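Long-range contact in cell division control protein 53 (Saccharomyces cerevisiae, PDB 3O2P), which serves as the cullin scaffold of SCF E3 ubiquitin ligases, which mark target proteins for proteasomal degradation: residues F23-I28 with K63-S68. Residues are numbered along the deposited sequence; the frame is centred on the assembly and turned at random.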
loop_
_atom_site.group_PDB
_atom_site.type_symbol
_atom_site.label_atom_id
_atom_site.label_comp_id
_atom_site.label_asym_id
_atom_site.label_seq_id
_atom_site.Cartn_x
_atom_site.Cartn_y
_atom_site.Cartn_z
ATOM N N PHE B 23 -23.599 9.708 -10.203
ATOM C CA PHE B 23 -24.753 9.780 -9.316
ATOM C C PHE B 23 -24.454 9.121 -7.969
ATOM O O PHE B 23 -24.765 9.685 -6.918
ATOM C CB PHE B 23 -26.002 9.161 -9.956
ATOM C CG PHE B 23 -27.153 9.033 -9.004
ATOM C CD1 PHE B 23 -28.024 10.089 -8.796
ATOM C CD2 PHE B 23 -27.339 7.862 -8.292
ATOM C CE1 PHE B 23 -29.081 9.969 -7.897
ATOM C CE2 PHE B 23 -28.385 7.734 -7.392
ATOM C CZ PHE B 23 -29.257 8.788 -7.190
ATOM N N LEU B 24 -23.841 7.939 -7.998
ATOM C CA LEU B 24 -23.587 7.193 -6.772
ATOM C C LEU B 24 -22.539 7.873 -5.903
ATOM O O LEU B 24 -22.595 7.786 -4.679
ATOM C CB LEU B 24 -23.149 5.759 -7.070
ATOM C CG LEU B 24 -24.183 4.834 -7.694
ATOM C CD1 LEU B 24 -23.529 3.544 -8.193
ATOM C CD2 LEU B 24 -25.296 4.552 -6.697
ATOM N N GLU B 25 -21.578 8.541 -6.534
ATOM C CA GLU B 25 -20.581 9.279 -5.773
ATOM C C GLU B 25 -21.205 10.403 -4.959
ATOM O O GLU B 25 -20.847 10.589 -3.797
ATOM C CB GLU B 25 -19.458 9.811 -6.671
ATOM C CG GLU B 25 -18.466 8.724 -7.082
ATOM C CD GLU B 25 -17.309 9.272 -7.908
ATOM O OE1 GLU B 25 -16.833 10.390 -7.603
ATOM O OE2 GLU B 25 -16.888 8.584 -8.862
ATOM N N ALA B 26 -22.126 11.153 -5.562
ATOM C CA ALA B 26 -22.792 12.243 -4.835
ATOM C C ALA B 26 -23.710 11.680 -3.756
ATOM O O ALA B 26 -23.808 12.232 -2.658
ATOM C CB ALA B 26 -23.573 13.111 -5.773
ATOM N N CYS B 27 -24.388 10.579 -4.067
ATOM C CA CYS B 27 -25.227 9.930 -3.071
ATOM C C CYS B 27 -24.393 9.547 -1.840
ATOM O O CYS B 27 -24.763 9.845 -0.713
ATOM C CB CYS B 27 -25.899 8.696 -3.667
ATOM S SG CYS B 27 -27.060 7.885 -2.560
ATOM N N ILE B 28 -23.249 8.910 -2.066
ATOM C CA ILE B 28 -22.411 8.448 -0.970
ATOM C C ILE B 28 -21.903 9.616 -0.114
ATOM O O ILE B 28 -21.906 9.543 1.119
ATOM C CB ILE B 28 -21.234 7.603 -1.498
ATOM C CG1 ILE B 28 -21.738 6.250 -2.007
ATOM C CG2 ILE B 28 -20.187 7.385 -0.426
ATOM C CD1 ILE B 28 -20.700 5.468 -2.747
ATOM N N LYS B 63 -19.296 0.059 -4.844
ATOM C CA LYS B 63 -17.912 -0.119 -4.440
ATOM C C LYS B 63 -16.938 0.664 -5.320
ATOM O O LYS B 63 -15.982 1.232 -4.801
ATOM C CB LYS B 63 -17.559 -1.599 -4.411
ATOM C CG LYS B 63 -18.410 -2.363 -3.418
ATOM C CD LYS B 63 -17.883 -3.760 -3.195
ATOM C CE LYS B 63 -16.506 -3.725 -2.592
ATOM N NZ LYS B 63 -15.891 -5.070 -2.574
ATOM N N ARG B 64 -17.170 0.692 -6.633
ATOM C CA ARG B 64 -16.371 1.547 -7.518
ATOM C C ARG B 64 -16.473 3.016 -7.092
ATOM O O ARG B 64 -15.464 3.717 -6.992
ATOM C CB ARG B 64 -16.768 1.389 -8.996
ATOM C CG ARG B 64 -16.423 0.014 -9.576
ATOM C CD ARG B 64 -16.329 0.009 -11.110
ATOM N NE ARG B 64 -17.538 0.501 -11.767
ATOM C CZ ARG B 64 -18.658 -0.203 -11.910
ATOM N NH1 ARG B 64 -18.740 -1.440 -11.436
ATOM N NH2 ARG B 64 -19.696 0.335 -12.528
ATOM N N ALA B 65 -17.694 3.473 -6.834
ATOM C CA ALA B 65 -17.918 4.834 -6.352
ATOM C C ALA B 65 -17.135 5.079 -5.050
ATOM O O ALA B 65 -16.476 6.117 -4.880
ATOM C CB ALA B 65 -19.424 5.083 -6.148
ATOM N N ILE B 66 -17.197 4.113 -4.134
ATOM C CA ILE B 66 -16.470 4.222 -2.874
ATOM C C ILE B 66 -14.968 4.347 -3.114
ATOM O O ILE B 66 -14.286 5.161 -2.481
ATOM C CB ILE B 66 -16.765 3.035 -1.926
ATOM C CG1 ILE B 66 -18.210 3.111 -1.421
ATOM C CG2 ILE B 66 -15.828 3.048 -0.729
ATOM C CD1 ILE B 66 -18.606 1.948 -0.557
ATOM N N ASP B 67 -14.448 3.540 -4.029
ATOM C CA ASP B 67 -13.028 3.569 -4.323
ATOM C C ASP B 67 -12.606 4.935 -4.862
ATOM O O ASP B 67 -11.580 5.457 -4.461
ATOM C CB ASP B 67 -12.669 2.475 -5.317
ATOM C CG ASP B 67 -11.176 2.341 -5.500
ATOM O OD1 ASP B 67 -10.606 3.073 -6.332
ATOM O OD2 ASP B 67 -10.563 1.520 -4.792
ATOM N N SER B 68 -13.407 5.509 -5.766
ATOM C CA SER B 68 -13.142 6.854 -6.288
ATOM C C SER B 68 -13.148 7.935 -5.204
ATOM O O SER B 68 -12.323 8.844 -5.220
ATOM C CB SER B 68 -14.151 7.226 -7.374
ATOM O OG SER B 68 -14.086 6.323 -8.458
HETATM O O HOH W 1 -17.160 5.882 -9.400
#
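The best-held polar atom is K63 NZ, gripped four times by the chain of another protein: a salt bridge to an acidic side chain, two hydrogen bonds to backbone and a third, weak one. K63 points away from helix 8-35, so the contact itself rests on other residues. Of the E25 carboxylate, OE1 forms a salt bridge with K72 NZ, and a water oxygen donates to E25 OE2 at 2.8 Å. That water is also bonded to S68 OG at 3.2 Å. With CG beside the backbone N (chi1 -77°) and the chain extended beyond it (chi2 -177°), E25 reaches across the neighbouring helix, its CG passing A65 CB at 3.9 Å. E25 OE2 ends 3.4 Å from S68 CB. The salt bridge to K72 probably favours the ionised carboxylate.

A65 CB, aimed at helix 8-35, is the hub of the apolar part: L24 meets it through its own CB, and I28 CD1 touches it at 3.7 Å. The same I28 methyl touches I66 CG1 at 3.7 Å, the two isoleucines crossing at about a right angle. The small A65 is consistent with the close approach here, where its CA comes within 5.2 Å of E25 CA. An alanine in place of E25 would remove the K72 salt bridge and the water link to S68, and would probably loosen the packing over A65.

The axes of segments 23-28 and 63-68 cross at -67°, 8.8 Å apart, where helices 8-35 and 59-71 meet near the centre of the chain, the neddylation-domain part of the cullin, of the helix-turn-helix clan; L24 also packs on helix 40-51, and helix 59-71 leads to strand 75-77 of the antiparallel sheet.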